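Local coordinates for protein giardin subunit alpha-1 (Giardia intestinalis, PDB 4EVF) that binds phospholipids such as phosphatidylserine in a calcium-dependent way as an annexin, and is involved in attachment of the parasite to the intestinal mucosa, at residues A[32-38]-A[70-74]. Residue numbers count along the deposited sequence, not the author numbering.
Sequences AESREKI and LFSDR
In this all-helical annexin fold, the linker between the first and second repeats turns past the start of helix 32-46, making a contact with a buried apolar side around Phe71 and a hydrated, charged side around Arg74. Residues 32-38 are regular alpha-helix (Ile38 N to Ser34 O, 3.0 Å). Opposite them, Leu70 (phi/psi -60/-21) is followed by Phe71 (-116/16) and an extended Ser72 (-106/178); Asp73 is the N-cap of helix 74-87, its OD2 accepting from His75 N. CA atoms pair most closely at Arg35-Phe71 (6.0 Å) and Ala32-Leu70 (7.2 Å). Arg35 (chi1 m, chi2 t, chi3 m) folds its guanidinium back so that NE donates to Leu70 O at 2.6 Å, satisfying that carbonyl; Leu70 CD2 covers one guanidinium face. Arg35 CG also meets Phe71 CE1 at 3.7 Å. Arg74 reaches back (chi1 p, chi2 and chi3 t) into a salt-bridge network: its NH1 lies 3.3 Å from Glu36 OE2, near the guanidinium plane, while Glu33 sets CD over one face, and its OE2, 3.5 Å from Arg74 NH2 and well out of plane, pairs by charge alone. One water links Glu36 OE2 (2.8 Å) to Arg74 N (3.0 Å) and NH1 (2.8 Å); another donates to Glu36 OE2 (2.8 Å) and Asp73 OD1 (2.7 Å), bridging like charges. Arg74 NE pairs with Asp106 in helix 104-118. Phe71 packs among Leu11 of helix 4-16, Ala27 of helix 20-28, and Leu50 and Ile54 of helix 50-57, while Leu70 touches Val256 and Ala32 N bonds to Asp257, both just beyond helix 245-255.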
loop_
_atom_site.group_PDB
_atom_site.type_symbol
_atom_site.label_atom_id
_atom_site.label_comp_id
_atom_site.label_asym_id
_atom_site.label_seq_id
_atom_site.Cartn_x
_atom_site.Cartn_y
_atom_site.Cartn_z
ATOM N N ALA A 32 -7.376 8.310 -8.303
ATOM C CA ALA A 32 -8.137 8.505 -7.076
ATOM C C ALA A 32 -8.800 9.885 -7.081
ATOM O O ALA A 32 -9.977 10.010 -6.756
ATOM C CB ALA A 32 -7.244 8.340 -5.869
ATOM N N GLU A 33 -8.032 10.905 -7.462
ATOM C CA GLU A 33 -8.531 12.275 -7.566
ATOM C C GLU A 33 -9.671 12.373 -8.570
ATOM O O GLU A 33 -10.674 13.046 -8.313
ATOM C CB GLU A 33 -7.396 13.228 -7.981
ATOM C CG GLU A 33 -6.291 13.398 -6.929
ATOM C CD GLU A 33 -5.228 12.289 -6.939
ATOM O OE1 GLU A 33 -5.342 11.301 -7.706
ATOM O OE2 GLU A 33 -4.255 12.419 -6.165
ATOM N N SER A 34 -9.521 11.707 -9.714
ATOM C CA SER A 34 -10.568 11.715 -10.741
ATOM C C SER A 34 -11.822 11.006 -10.244
ATOM O O SER A 34 -12.936 11.468 -10.460
ATOM C CB SER A 34 -10.092 11.063 -12.043
ATOM O OG SER A 34 -9.103 11.836 -12.711
ATOM N N ARG A 35 -11.646 9.871 -9.578
ATOM C CA ARG A 35 -12.798 9.197 -9.000
ATOM C C ARG A 35 -13.525 10.030 -7.939
ATOM O O ARG A 35 -14.742 9.883 -7.759
ATOM C CB ARG A 35 -12.419 7.813 -8.469
ATOM C CG ARG A 35 -12.049 6.856 -9.585
ATOM C CD ARG A 35 -11.819 5.454 -9.038
ATOM N NE ARG A 35 -11.096 5.504 -7.773
ATOM C CZ ARG A 35 -9.827 5.154 -7.635
ATOM N NH1 ARG A 35 -9.149 4.717 -8.685
ATOM N NH2 ARG A 35 -9.247 5.231 -6.455
ATOM N N GLU A 36 -12.798 10.906 -7.248
ATOM C CA GLU A 36 -13.443 11.864 -6.326
ATOM C C GLU A 36 -14.379 12.832 -7.070
ATOM O O GLU A 36 -15.492 13.102 -6.618
ATOM C CB GLU A 36 -12.409 12.651 -5.523
ATOM C CG GLU A 36 -11.506 11.790 -4.632
ATOM C CD GLU A 36 -10.566 12.630 -3.776
ATOM O OE1 GLU A 36 -10.075 13.674 -4.268
ATOM O OE2 GLU A 36 -10.341 12.260 -2.604
ATOM N N LYS A 37 -13.912 13.365 -8.197
ATOM C CA LYS A 37 -14.743 14.213 -9.057
ATOM C C LYS A 37 -15.993 13.461 -9.494
ATOM O O LYS A 37 -17.109 13.987 -9.420
ATOM C CB LYS A 37 -13.970 14.669 -10.300
ATOM C CG LYS A 37 -12.876 15.677 -10.032
ATOM C CD LYS A 37 -12.371 16.324 -11.333
ATOM C CE LYS A 37 -11.537 15.360 -12.168
ATOM N NZ LYS A 37 -10.935 16.005 -13.384
ATOM N N ILE A 38 -15.803 12.224 -9.949
ATOM C CA ILE A 38 -16.909 11.405 -10.425
ATOM C C ILE A 38 -17.939 11.168 -9.321
ATOM O O ILE A 38 -19.146 11.255 -9.555
ATOM C CB ILE A 38 -16.403 10.044 -10.973
ATOM C CG1 ILE A 38 -15.488 10.268 -12.187
ATOM C CG2 ILE A 38 -17.582 9.142 -11.318
ATOM C CD1 ILE A 38 -14.710 9.023 -12.633
ATOM N N LEU A 70 -12.951 2.426 -3.663
ATOM C CA LEU A 70 -12.480 3.144 -4.852
ATOM C C LEU A 70 -13.248 4.435 -5.117
ATOM O O LEU A 70 -12.752 5.329 -5.817
ATOM C CB LEU A 70 -12.510 2.238 -6.082
ATOM C CG LEU A 70 -11.503 1.079 -6.011
ATOM C CD1 LEU A 70 -11.845 -0.016 -7.028
ATOM C CD2 LEU A 70 -10.073 1.579 -6.202
ATOM N N PHE A 71 -14.452 4.535 -4.562
ATOM C CA PHE A 71 -15.262 5.746 -4.745
ATOM C C PHE A 71 -15.502 6.473 -3.427
ATOM O O PHE A 71 -16.365 7.373 -3.310
ATOM C CB PHE A 71 -16.539 5.429 -5.526
ATOM C CG PHE A 71 -16.270 5.087 -6.966
ATOM C CD1 PHE A 71 -15.825 6.068 -7.841
ATOM C CD2 PHE A 71 -16.386 3.783 -7.430
ATOM C CE1 PHE A 71 -15.547 5.765 -9.162
ATOM C CE2 PHE A 71 -16.110 3.476 -8.747
ATOM C CZ PHE A 71 -15.690 4.458 -9.615
ATOM N N SER A 72 -14.687 6.099 -2.444
ATOM C CA SER A 72 -14.670 6.756 -1.148
ATOM C C SER A 72 -13.431 7.632 -1.000
ATOM O O SER A 72 -12.595 7.682 -1.899
ATOM C CB SER A 72 -14.717 5.712 -0.036
ATOM O OG SER A 72 -15.925 4.980 -0.126
ATOM N N ASP A 73 -13.327 8.326 0.129
ATOM C CA ASP A 73 -12.143 9.125 0.438
ATOM C C ASP A 73 -11.025 8.199 0.896
ATOM O O ASP A 73 -11.159 7.511 1.914
ATOM C CB ASP A 73 -12.436 10.164 1.520
ATOM C CG ASP A 73 -11.313 11.179 1.667
ATOM O OD1 ASP A 73 -11.480 12.356 1.273
ATOM O OD2 ASP A 73 -10.247 10.796 2.174
ATOM N N ARG A 74 -9.937 8.180 0.134
ATOM C CA ARG A 74 -8.851 7.226 0.354
ATOM C C ARG A 74 -8.116 7.439 1.674
ATOM O O ARG A 74 -7.427 6.541 2.144
ATOM C CB ARG A 74 -7.859 7.262 -0.808
ATOM C CG ARG A 74 -7.017 8.543 -0.891
ATOM C CD ARG A 74 -6.247 8.608 -2.215
ATOM N NE ARG A 74 -5.478 9.847 -2.341
ATOM C CZ ARG A 74 -5.999 11.002 -2.738
ATOM N NH1 ARG A 74 -7.287 11.064 -3.044
ATOM N NH2 ARG A 74 -5.239 12.090 -2.832
HETATM O O HOH W 1 -10.952 8.487 -4.703
HETATM O O HOH W 2 -10.227 6.173 -3.700
HETATM O O HOH W 3 -9.596 9.602 -2.542
HETATM O O HOH W 4 -12.754 12.316 -1.112
#